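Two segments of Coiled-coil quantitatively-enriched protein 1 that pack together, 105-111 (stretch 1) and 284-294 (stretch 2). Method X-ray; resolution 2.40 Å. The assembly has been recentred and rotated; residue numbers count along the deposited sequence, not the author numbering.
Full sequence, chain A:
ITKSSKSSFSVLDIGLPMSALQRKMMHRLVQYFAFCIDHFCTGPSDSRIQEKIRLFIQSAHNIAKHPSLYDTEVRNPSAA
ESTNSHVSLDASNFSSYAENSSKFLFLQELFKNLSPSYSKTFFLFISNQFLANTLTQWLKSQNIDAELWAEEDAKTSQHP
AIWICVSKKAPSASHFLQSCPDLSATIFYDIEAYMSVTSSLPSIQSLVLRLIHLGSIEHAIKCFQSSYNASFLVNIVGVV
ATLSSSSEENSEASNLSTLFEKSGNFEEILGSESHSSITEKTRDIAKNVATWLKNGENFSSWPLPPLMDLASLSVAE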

# COMPACT_ATOMS: atom_id res chain seq x y z
N LEU A 105 -7.47 31.09 14.54
CA LEU A 105 -8.62 31.99 14.53
C LEU A 105 -9.24 32.05 15.92
O LEU A 105 -9.62 33.13 16.37
CB LEU A 105 -9.64 31.53 13.48
CG LEU A 105 -10.92 32.36 13.39
CD1 LEU A 105 -10.63 33.81 13.05
CD2 LEU A 105 -11.88 31.76 12.37
N PHE A 106 -9.34 30.89 16.58
CA PHE A 106 -9.88 30.83 17.93
C PHE A 106 -9.08 31.74 18.85
O PHE A 106 -9.67 32.54 19.58
CB PHE A 106 -9.90 29.39 18.46
CG PHE A 106 -10.23 29.28 19.93
CD1 PHE A 106 -11.55 29.31 20.36
CD2 PHE A 106 -9.22 29.20 20.88
CE1 PHE A 106 -11.85 29.23 21.71
CE2 PHE A 106 -9.53 29.12 22.23
CZ PHE A 106 -10.84 29.14 22.64
N LEU A 107 -7.75 31.61 18.81
CA LEU A 107 -6.87 32.34 19.71
C LEU A 107 -6.97 33.84 19.45
O LEU A 107 -6.91 34.63 20.39
CB LEU A 107 -5.43 31.83 19.54
CG LEU A 107 -5.15 30.45 20.15
CD1 LEU A 107 -3.79 29.94 19.71
CD2 LEU A 107 -5.24 30.49 21.66
N GLN A 108 -7.13 34.22 18.18
CA GLN A 108 -7.27 35.61 17.78
C GLN A 108 -8.55 36.19 18.38
O GLN A 108 -8.52 37.24 19.02
CB GLN A 108 -7.31 35.73 16.26
CG GLN A 108 -7.26 37.16 15.74
CD GLN A 108 -7.94 37.30 14.40
OE1 GLN A 108 -9.16 37.29 14.29
NE2 GLN A 108 -7.13 37.45 13.36
N GLU A 109 -9.67 35.48 18.17
CA GLU A 109 -10.99 35.97 18.53
C GLU A 109 -11.19 35.93 20.04
O GLU A 109 -12.03 36.66 20.57
CB GLU A 109 -12.08 35.17 17.81
CG GLU A 109 -12.09 35.35 16.30
CD GLU A 109 -12.49 36.72 15.77
OE1 GLU A 109 -13.16 37.48 16.51
OE2 GLU A 109 -12.14 37.02 14.61
N LEU A 110 -10.42 35.07 20.73
CA LEU A 110 -10.50 34.97 22.18
C LEU A 110 -10.03 36.28 22.80
O LEU A 110 -10.75 36.87 23.61
CB LEU A 110 -9.66 33.79 22.67
CG LEU A 110 -9.71 33.53 24.18
CD1 LEU A 110 -11.08 33.04 24.62
CD2 LEU A 110 -8.63 32.54 24.60
N PHE A 111 -8.83 36.73 22.42
CA PHE A 111 -8.22 37.93 22.98
C PHE A 111 -8.93 39.19 22.49
O PHE A 111 -8.96 40.20 23.18
CB PHE A 111 -6.71 37.95 22.71
CG PHE A 111 -5.93 36.93 23.50
CD1 PHE A 111 -5.70 37.10 24.86
CD2 PHE A 111 -5.43 35.79 22.89
CE1 PHE A 111 -4.99 36.16 25.59
CE2 PHE A 111 -4.72 34.85 23.62
CZ PHE A 111 -4.50 35.04 24.97
N ASP A 284 -18.12 32.18 17.70
CA ASP A 284 -19.14 31.94 18.71
C ASP A 284 -18.56 31.13 19.86
O ASP A 284 -18.90 31.38 21.02
CB ASP A 284 -20.40 31.31 18.09
CG ASP A 284 -21.28 32.31 17.35
OD1 ASP A 284 -20.74 33.34 16.88
OD2 ASP A 284 -22.49 32.05 17.25
N ILE A 285 -17.68 30.17 19.54
CA ILE A 285 -17.00 29.40 20.57
C ILE A 285 -16.05 30.32 21.34
O ILE A 285 -15.97 30.23 22.56
CB ILE A 285 -16.29 28.16 19.98
CG1 ILE A 285 -17.30 27.10 19.52
CG2 ILE A 285 -15.30 27.58 20.98
CD1 ILE A 285 -16.73 26.09 18.54
N ALA A 286 -15.37 31.22 20.61
CA ALA A 286 -14.38 32.11 21.19
C ALA A 286 -15.04 33.13 22.12
O ALA A 286 -14.52 33.40 23.20
CB ALA A 286 -13.58 32.78 20.10
N LYS A 287 -16.17 33.70 21.68
CA LYS A 287 -16.92 34.67 22.46
C LYS A 287 -17.38 34.03 23.77
O LYS A 287 -17.23 34.62 24.84
CB LYS A 287 -18.11 35.21 21.66
CG LYS A 287 -17.75 36.23 20.59
CD LYS A 287 -18.88 36.55 19.63
CE LYS A 287 -18.47 37.56 18.58
NZ LYS A 287 -19.57 37.86 17.64
N ASN A 288 -17.90 32.80 23.67
CA ASN A 288 -18.46 32.06 24.79
C ASN A 288 -17.39 31.77 25.85
O ASN A 288 -17.66 31.91 27.04
CB ASN A 288 -19.12 30.75 24.34
CG ASN A 288 -20.57 30.92 23.96
OD1 ASN A 288 -21.45 30.32 24.58
ND2 ASN A 288 -20.84 31.72 22.95
N VAL A 289 -16.20 31.36 25.40
CA VAL A 289 -15.11 30.97 26.29
C VAL A 289 -14.58 32.22 26.99
O VAL A 289 -14.30 32.19 28.19
CB VAL A 289 -14.01 30.18 25.56
CG1 VAL A 289 -12.78 29.96 26.43
CG2 VAL A 289 -14.51 28.85 25.02
N ALA A 290 -14.44 33.32 26.23
CA ALA A 290 -13.96 34.58 26.77
C ALA A 290 -14.91 35.05 27.87
O ALA A 290 -14.49 35.26 29.00
CB ALA A 290 -13.84 35.60 25.66
N THR A 291 -16.20 35.17 27.51
CA THR A 291 -17.27 35.51 28.44
C THR A 291 -17.16 34.65 29.69
O THR A 291 -17.28 35.15 30.80
CB THR A 291 -18.64 35.36 27.76
OG1 THR A 291 -18.63 36.14 26.57
CG2 THR A 291 -19.79 35.78 28.65
N TRP A 292 -16.90 33.35 29.48
CA TRP A 292 -16.82 32.39 30.57
C TRP A 292 -15.65 32.69 31.50
O TRP A 292 -15.79 32.60 32.71
CB TRP A 292 -16.74 30.96 30.01
CG TRP A 292 -16.64 29.93 31.08
CD1 TRP A 292 -17.65 29.48 31.88
CD2 TRP A 292 -15.46 29.22 31.49
NE1 TRP A 292 -17.18 28.54 32.76
CE2 TRP A 292 -15.84 28.36 32.54
CE3 TRP A 292 -14.12 29.23 31.08
CZ2 TRP A 292 -14.93 27.51 33.18
CZ3 TRP A 292 -13.22 28.39 31.71
CH2 TRP A 292 -13.63 27.55 32.74
N LEU A 293 -14.50 33.06 30.91
CA LEU A 293 -13.28 33.34 31.67
C LEU A 293 -13.44 34.62 32.48
O LEU A 293 -12.89 34.73 33.58
CB LEU A 293 -12.10 33.44 30.71
CG LEU A 293 -11.54 32.12 30.18
CD1 LEU A 293 -10.65 32.36 28.97
CD2 LEU A 293 -10.77 31.38 31.26
N LYS A 294 -14.19 35.59 31.93
CA LYS A 294 -14.43 36.87 32.56
C LYS A 294 -15.23 36.68 33.85
O LYS A 294 -15.08 37.45 34.79
CB LYS A 294 -15.22 37.79 31.62
CG LYS A 294 -14.45 38.34 30.43
CD LYS A 294 -15.36 39.09 29.48
CE LYS A 294 -14.66 39.57 28.23
NZ LYS A 294 -15.61 40.14 27.26

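Both stretches are helical, and their axes approach to 8.2 Å at a signed crossing angle of -46°. No hydrogen bond links them; the evidence is of apolar packing, with 316 Å² buried over both sides.

Along stretch 2, the contact begins at Ile285, whose CG2 sits 3.9 Å from Phe106 CE1. Ala286 is the most covered residue of stretch 2, with 69 Å² hidden by stretch 1. Its CA-to-CB bond points toward stretch 1, and a small methyl suits the place: its CA lies 4.9 Å from Leu110 CA, and its CB 3.6 Å from Glu109 CB. Glu109 carboxylate oxygens stay more than 5 Å from that CB. Phe106 CD1 is 4.0 Å from Ala286 CB, and Leu110 CD1 3.7 Å from Ala286 O. The CA-to-CB bonds of Lys287 and Asn288 point away.

Val289 returns to the contact. With chi1 at 171° (t), its CG1 lies 4.0 Å from Leu110 CD1, while its CG2 meets the Phe106 ring at the edge, 4.3 Å from Phe106 CE1. Ala290 again offers only a methyl, its CB 3.9 Å from Leu110 CD1. Leu293 closes the row more loosely, CD1 to Leu110 CD1 at 4.4 Å.

Phe106 and Leu110 start sideways, yet with chi1 t their ends come nearer stretch 2. Like Val289 and Leu293, they are buried and apolar, needing no polar partners.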